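Local coordinates for protein packaging enzyme P4 (Pseudomonas phage phi6, PDB 4BLO) that hydrolyses nucleoside triphosphates and, as a hexameric RecA-like helicase, probably drives viral RNA into the phage capsid, at residues 43-48 with 64-70; 174-179 with 219-225. One frame throughout, in Å; residues are numbered along the deposited sequence.

Contact 1: 43-48 with 64-70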
loop_
_atom_site.group_PDB
_atom_site.type_symbol
_atom_site.label_atom_id
_atom_site.label_comp_id
_atom_site.label_asym_id
_atom_site.label_seq_id
_atom_site.Cartn_x
_atom_site.Cartn_y
_atom_site.Cartn_z
ATOM N N THR L 43 40.663 2.450 -9.339
ATOM C CA THR L 43 41.236 3.655 -8.738
ATOM C C THR L 43 41.485 3.425 -7.243
ATOM O O THR L 43 42.532 3.830 -6.730
ATOM C CB THR L 43 40.320 4.868 -8.996
ATOM O OG1 THR L 43 39.949 4.897 -10.380
ATOM C CG2 THR L 43 40.984 6.187 -8.621
ATOM N N TYR L 44 40.535 2.747 -6.561
ATOM C CA TYR L 44 40.638 2.405 -5.141
ATOM C C TYR L 44 41.819 1.457 -4.914
ATOM O O TYR L 44 42.620 1.726 -4.025
ATOM C CB TYR L 44 39.329 1.784 -4.625
ATOM C CG TYR L 44 39.377 1.352 -3.174
ATOM C CD1 TYR L 44 39.288 2.285 -2.144
ATOM C CD2 TYR L 44 39.453 0.005 -2.829
ATOM C CE1 TYR L 44 39.332 1.893 -0.805
ATOM C CE2 TYR L 44 39.489 -0.402 -1.492
ATOM C CZ TYR L 44 39.431 0.547 -0.482
ATOM O OH TYR L 44 39.458 0.156 0.839
ATOM N N ILE L 45 41.944 0.381 -5.736
ATOM C CA ILE L 45 43.030 -0.608 -5.645
ATOM C C ILE L 45 44.392 0.113 -5.748
ATOM O O ILE L 45 45.244 -0.084 -4.876
ATOM C CB ILE L 45 42.879 -1.748 -6.700
ATOM C CG1 ILE L 45 41.643 -2.625 -6.391
ATOM C CG2 ILE L 45 44.155 -2.614 -6.785
ATOM C CD1 ILE L 45 41.088 -3.414 -7.573
ATOM N N ALA L 46 44.556 0.991 -6.768
ATOM C CA ALA L 46 45.765 1.793 -7.004
ATOM C C ALA L 46 46.127 2.672 -5.786
ATOM O O ALA L 46 47.296 2.744 -5.412
ATOM C CB ALA L 46 45.574 2.660 -8.236
ATOM N N ALA L 47 45.117 3.298 -5.157
ATOM C CA ALA L 47 45.278 4.153 -3.983
ATOM C C ALA L 47 45.731 3.346 -2.754
ATOM O O ALA L 47 46.585 3.829 -1.998
ATOM C CB ALA L 47 43.976 4.882 -3.681
ATOM N N VAL L 48 45.173 2.120 -2.573
ATOM C CA VAL L 48 45.480 1.204 -1.466
ATOM C C VAL L 48 46.932 0.723 -1.601
ATOM O O VAL L 48 47.686 0.792 -0.621
ATOM C CB VAL L 48 44.473 0.022 -1.393
ATOM C CG1 VAL L 48 44.965 -1.096 -0.476
ATOM C CG2 VAL L 48 43.105 0.508 -0.940
ATOM N N ILE L 64 42.391 3.197 4.821
ATOM C CA ILE L 64 41.946 2.629 3.541
ATOM C C ILE L 64 40.432 2.808 3.314
ATOM O O ILE L 64 39.890 2.167 2.411
ATOM C CB ILE L 64 42.380 1.150 3.349
ATOM C CG1 ILE L 64 41.813 0.214 4.454
ATOM C CG2 ILE L 64 43.894 1.066 3.230
ATOM C CD1 ILE L 64 41.728 -1.228 4.098
ATOM N N ARG L 65 39.753 3.689 4.074
ATOM C CA ARG L 65 38.321 3.907 3.848
ATOM C C ARG L 65 38.152 4.724 2.530
ATOM O O ARG L 65 38.988 5.594 2.249
ATOM C CB ARG L 65 37.623 4.528 5.078
ATOM C CG ARG L 65 37.849 6.010 5.293
ATOM C CD ARG L 65 38.133 6.340 6.737
ATOM N NE ARG L 65 36.991 6.121 7.625
ATOM C CZ ARG L 65 36.844 6.735 8.794
ATOM N NH1 ARG L 65 37.756 7.607 9.213
ATOM N NH2 ARG L 65 35.776 6.495 9.548
ATOM N N PRO L 66 37.170 4.375 1.653
ATOM C CA PRO L 66 37.077 5.043 0.335
ATOM C C PRO L 66 36.883 6.553 0.382
ATOM O O PRO L 66 37.410 7.241 -0.491
ATOM C CB PRO L 66 35.862 4.381 -0.315
ATOM C CG PRO L 66 35.721 3.089 0.373
ATOM C CD PRO L 66 36.146 3.319 1.783
ATOM N N SER L 67 36.144 7.066 1.403
ATOM C CA SER L 67 35.864 8.501 1.595
ATOM C C SER L 67 37.154 9.333 1.760
ATOM O O SER L 67 37.165 10.517 1.424
ATOM C CB SER L 67 34.956 8.708 2.804
ATOM O OG SER L 67 35.548 8.227 3.997
ATOM N N VAL L 68 38.233 8.691 2.249
ATOM C CA VAL L 68 39.539 9.289 2.492
ATOM C C VAL L 68 40.431 9.162 1.235
ATOM O O VAL L 68 41.119 10.132 0.880
ATOM C CB VAL L 68 40.170 8.634 3.761
ATOM C CG1 VAL L 68 41.693 8.587 3.713
ATOM C CG2 VAL L 68 39.688 9.332 5.028
ATOM N N LEU L 69 40.403 7.981 0.563
ATOM C CA LEU L 69 41.254 7.688 -0.600
ATOM C C LEU L 69 40.714 8.227 -1.932
ATOM O O LEU L 69 41.522 8.596 -2.786
ATOM C CB LEU L 69 41.509 6.178 -0.739
ATOM C CG LEU L 69 42.225 5.471 0.422
ATOM C CD1 LEU L 69 42.287 4.004 0.181
ATOM C CD2 LEU L 69 43.643 5.988 0.629
ATOM N N LEU L 70 39.378 8.259 -2.127
ATOM C CA LEU L 70 38.769 8.712 -3.393
ATOM C C LEU L 70 38.033 10.044 -3.244
ATOM O O LEU L 70 37.412 10.271 -2.202
ATOM C CB LEU L 70 37.795 7.647 -3.933
ATOM C CG LEU L 70 38.306 6.205 -4.017
ATOM C CD1 LEU L 70 37.162 5.223 -3.897
ATOM C CD2 LEU L 70 39.111 5.966 -5.287
#
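Helix 38-54 presents one side of residues 43-48 to the loop and short helix at 64-70. Thr-43 starts the contact at its exposed margin: its methyl CG2 lies 3.8 Å from Leu-70 CD2, while its OG1 bonds back to the carbonyl of Val-39 in the previous turn. Tyr-44 is the centrepiece. With chi1 t, its ring reaches across the gap, and Tyr-44 OH donates a hydrogen bond to Ile-64 O (2.6 Å), an acceptor close to the plane of the ring. Aliphatic groups approach the ring obliquely: Tyr-44 CE1 is 4.0 Å from Pro-66 CG and 3.8 Å from Leu-69 CD1, and Tyr-44 CD1 is 4.0 Å from Leu-70 CD1. Pro-66 suits its place, because the first turn of a helix needs no amide from it. One turn on from Thr-43, Ala-47 points toward the short helix; its single methyl lets the backbones approach (CA of Ala-47 to CA of Leu-69 6.3 Å), with CB 4.1 Å from Leu-69 CB. Val-48 closes the segment, its CG2 touching Leu-69 CD1 at 3.8 Å and Ile-64 CG2 at 4.3 Å. Val-173 of helix 167-179 packs on both Tyr-44 and Pro-66, extending the apolar cluster. The contact thus joins helices 38-54 and 66-69 in a local helix-loop-helix packing against helix 167-179, centred about 18 Å from the centre of the chain. Apart from the tyrosine bond it is apolar packing, which favours burial but sets little direction; that bond is the one directional tie, giving the Ile-64 carbonyl a partner.

Contact 2: 174-179 with 219-225; sequences CIGLGA and LFTQYDC
Build 174-179 as regular alpha-helix, the C-terminal part of helix 167-179. Segment 219-225 is the last turn of helix 208-222, followed by Tyr-223 (phi/psi -106/19), left-handed Asp-224 (53/36) and extended Cys-225 (-93/147). Cys-225 N bonds to Phe-220 O (2.8 Å), a 6→1 bond that closes the helix end over Asp-224. Gly-178 and Cys-225 meet, their CA atoms 4.4 Å apart; a beta-carbon on Gly-178 would strike Cys-225 SG. Cys-225 SG (chi1 m) sits 3.5 Å from Gly-178 C and 3.3 Å from Ala-179 N, a polarizable plug against bare backbone. In this RecA-like alpha/beta core, helix 208-222 belongs to the beta-alpha-beta crossover joining parallel neighbours 184-187 and 226-231, and the turn delivers the chain into the latter strand. Ile-175 (m, t) wedges between two rings: CG1 lies 3.9 Å from Phe-220 CE1, at the ring edge, and CG2 3.7 Å from Tyr-223 CD2. Phe-220 and Tyr-223 both take chi1 m, with chi2 -33° and -53°. Cys-174 (m) places CB 3.6 Å from Phe-220 CZ and SG 5.2 Å from that ring's centroid, an oblique sulfur-aromatic contact. Ala-179, small enough for close approach, makes a CA-H...O contact with Tyr-223 O (3.4 Å).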
loop_
_atom_site.group_PDB
_atom_site.type_symbol
_atom_site.label_atom_id
_atom_site.label_comp_id
_atom_site.label_asym_id
_atom_site.label_seq_id
_atom_site.Cartn_x
_atom_site.Cartn_y
_atom_site.Cartn_z
ATOM N N CYS L 174 34.738 -4.406 -0.806
ATOM C CA CYS L 174 34.508 -5.839 -0.998
ATOM C C CYS L 174 35.132 -6.344 -2.313
ATOM O O CYS L 174 35.926 -7.284 -2.269
ATOM C CB CYS L 174 33.021 -6.166 -0.929
ATOM S SG CYS L 174 32.362 -6.281 0.758
ATOM N N ILE L 175 34.797 -5.716 -3.467
ATOM C CA ILE L 175 35.325 -6.105 -4.781
ATOM C C ILE L 175 36.819 -5.744 -4.884
ATOM O O ILE L 175 37.619 -6.596 -5.266
ATOM C CB ILE L 175 34.497 -5.504 -5.957
ATOM C CG1 ILE L 175 33.040 -6.011 -5.922
ATOM C CG2 ILE L 175 35.146 -5.805 -7.326
ATOM C CD1 ILE L 175 32.017 -5.077 -6.582
ATOM N N GLY L 176 37.170 -4.511 -4.534
ATOM C CA GLY L 176 38.543 -4.020 -4.593
ATOM C C GLY L 176 39.555 -4.858 -3.851
ATOM O O GLY L 176 40.508 -5.353 -4.463
ATOM N N LEU L 177 39.351 -5.041 -2.534
ATOM C CA LEU L 177 40.279 -5.804 -1.687
ATOM C C LEU L 177 40.082 -7.318 -1.813
ATOM O O LEU L 177 41.067 -8.060 -1.759
ATOM C CB LEU L 177 40.192 -5.378 -0.211
ATOM C CG LEU L 177 40.510 -3.901 0.110
ATOM C CD1 LEU L 177 40.491 -3.666 1.600
ATOM C CD2 LEU L 177 41.877 -3.485 -0.424
ATOM N N GLY L 178 38.831 -7.750 -1.990
ATOM C CA GLY L 178 38.485 -9.161 -2.128
ATOM C C GLY L 178 39.109 -9.818 -3.338
ATOM O O GLY L 178 39.523 -10.979 -3.253
ATOM N N ALA L 179 39.192 -9.063 -4.468
ATOM C CA ALA L 179 39.770 -9.516 -5.738
ATOM C C ALA L 179 41.256 -9.765 -5.598
ATOM O O ALA L 179 41.768 -10.717 -6.189
ATOM C CB ALA L 179 39.512 -8.501 -6.841
ATOM N N LEU L 219 28.544 -11.459 -8.275
ATOM C CA LEU L 219 29.426 -10.305 -8.443
ATOM C C LEU L 219 30.807 -10.640 -7.843
ATOM O O LEU L 219 31.833 -10.364 -8.459
ATOM C CB LEU L 219 28.784 -9.089 -7.744
ATOM C CG LEU L 219 28.821 -7.714 -8.422
ATOM C CD1 LEU L 219 28.320 -7.751 -9.847
ATOM C CD2 LEU L 219 28.003 -6.720 -7.641
ATOM N N PHE L 220 30.827 -11.317 -6.681
ATOM C CA PHE L 220 32.065 -11.744 -6.024
ATOM C C PHE L 220 32.665 -12.965 -6.717
ATOM O O PHE L 220 33.891 -13.076 -6.758
ATOM C CB PHE L 220 31.838 -12.031 -4.536
ATOM C CG PHE L 220 31.422 -10.831 -3.715
ATOM C CD1 PHE L 220 31.876 -9.556 -4.031
ATOM C CD2 PHE L 220 30.612 -10.983 -2.597
ATOM C CE1 PHE L 220 31.499 -8.450 -3.264
ATOM C CE2 PHE L 220 30.247 -9.877 -1.822
ATOM C CZ PHE L 220 30.692 -8.618 -2.159
ATOM N N THR L 221 31.822 -13.872 -7.270
ATOM C CA THR L 221 32.289 -15.071 -7.984
ATOM C C THR L 221 33.046 -14.658 -9.252
ATOM O O THR L 221 34.092 -15.226 -9.554
ATOM C CB THR L 221 31.117 -16.012 -8.311
ATOM O OG1 THR L 221 30.356 -16.251 -7.122
ATOM C CG2 THR L 221 31.575 -17.335 -8.922
ATOM N N GLN L 222 32.533 -13.642 -9.959
ATOM C CA GLN L 222 33.118 -13.101 -11.177
ATOM C C GLN L 222 34.460 -12.381 -10.915
ATOM O O GLN L 222 35.326 -12.394 -11.798
ATOM C CB GLN L 222 32.134 -12.126 -11.818
ATOM C CG GLN L 222 32.164 -12.186 -13.327
ATOM C CD GLN L 222 30.878 -11.667 -13.912
ATOM O OE1 GLN L 222 30.584 -10.467 -13.826
ATOM N NE2 GLN L 222 30.094 -12.556 -14.533
ATOM N N TYR L 223 34.625 -11.758 -9.719
ATOM C CA TYR L 223 35.831 -10.998 -9.364
ATOM C C TYR L 223 36.736 -11.741 -8.343
ATOM O O TYR L 223 37.616 -11.126 -7.739
ATOM C CB TYR L 223 35.446 -9.593 -8.864
ATOM C CG TYR L 223 34.695 -8.789 -9.905
ATOM C CD1 TYR L 223 35.211 -8.611 -11.181
ATOM C CD2 TYR L 223 33.475 -8.194 -9.609
ATOM C CE1 TYR L 223 34.513 -7.891 -12.148
ATOM C CE2 TYR L 223 32.775 -7.458 -10.566
ATOM C CZ TYR L 223 33.305 -7.296 -11.830
ATOM O OH TYR L 223 32.621 -6.557 -12.773
ATOM N N ASP L 224 36.551 -13.073 -8.212
ATOM C CA ASP L 224 37.311 -14.011 -7.372
ATOM C C ASP L 224 37.402 -13.587 -5.894
ATOM O O ASP L 224 38.429 -13.831 -5.242
ATOM C CB ASP L 224 38.724 -14.242 -7.940
ATOM C CG ASP L 224 38.806 -14.680 -9.388
ATOM O OD1 ASP L 224 37.872 -15.386 -9.856
ATOM O OD2 ASP L 224 39.836 -14.383 -10.036
ATOM N N CYS L 225 36.317 -12.975 -5.368
ATOM C CA CYS L 225 36.217 -12.507 -3.978
ATOM C C CYS L 225 35.586 -13.576 -3.092
ATOM O O CYS L 225 34.674 -14.291 -3.524
ATOM C CB CYS L 225 35.410 -11.213 -3.886
ATOM S SG CYS L 225 36.016 -9.859 -4.921
#

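In the fold
Helix 167-179 connects the two contacts, whose centres lie 16 Å apart. Leu-177 points away from 219-225 and instead packs on Tyr-44, Val-48 and Ile-64, so residues 174-179 lie between contact 1 and the 219-225 segment. Contact 2 lies deep, its centre about 9 Å from the centre of the chain, and all its touching residues are buried; contact 1, its centre about 18 Å from that point, is largely buried but has an exposed margin at Thr-43. Their chemistry follows: the outer contact holds a local helix-and-loop unit with aliphatic packing and one side-chain hydrogen bond, whereas the inner one, beside the central sheet, relies on close backbone approach, sulfur and aromatic rings, with no hydrogen bond between its segments.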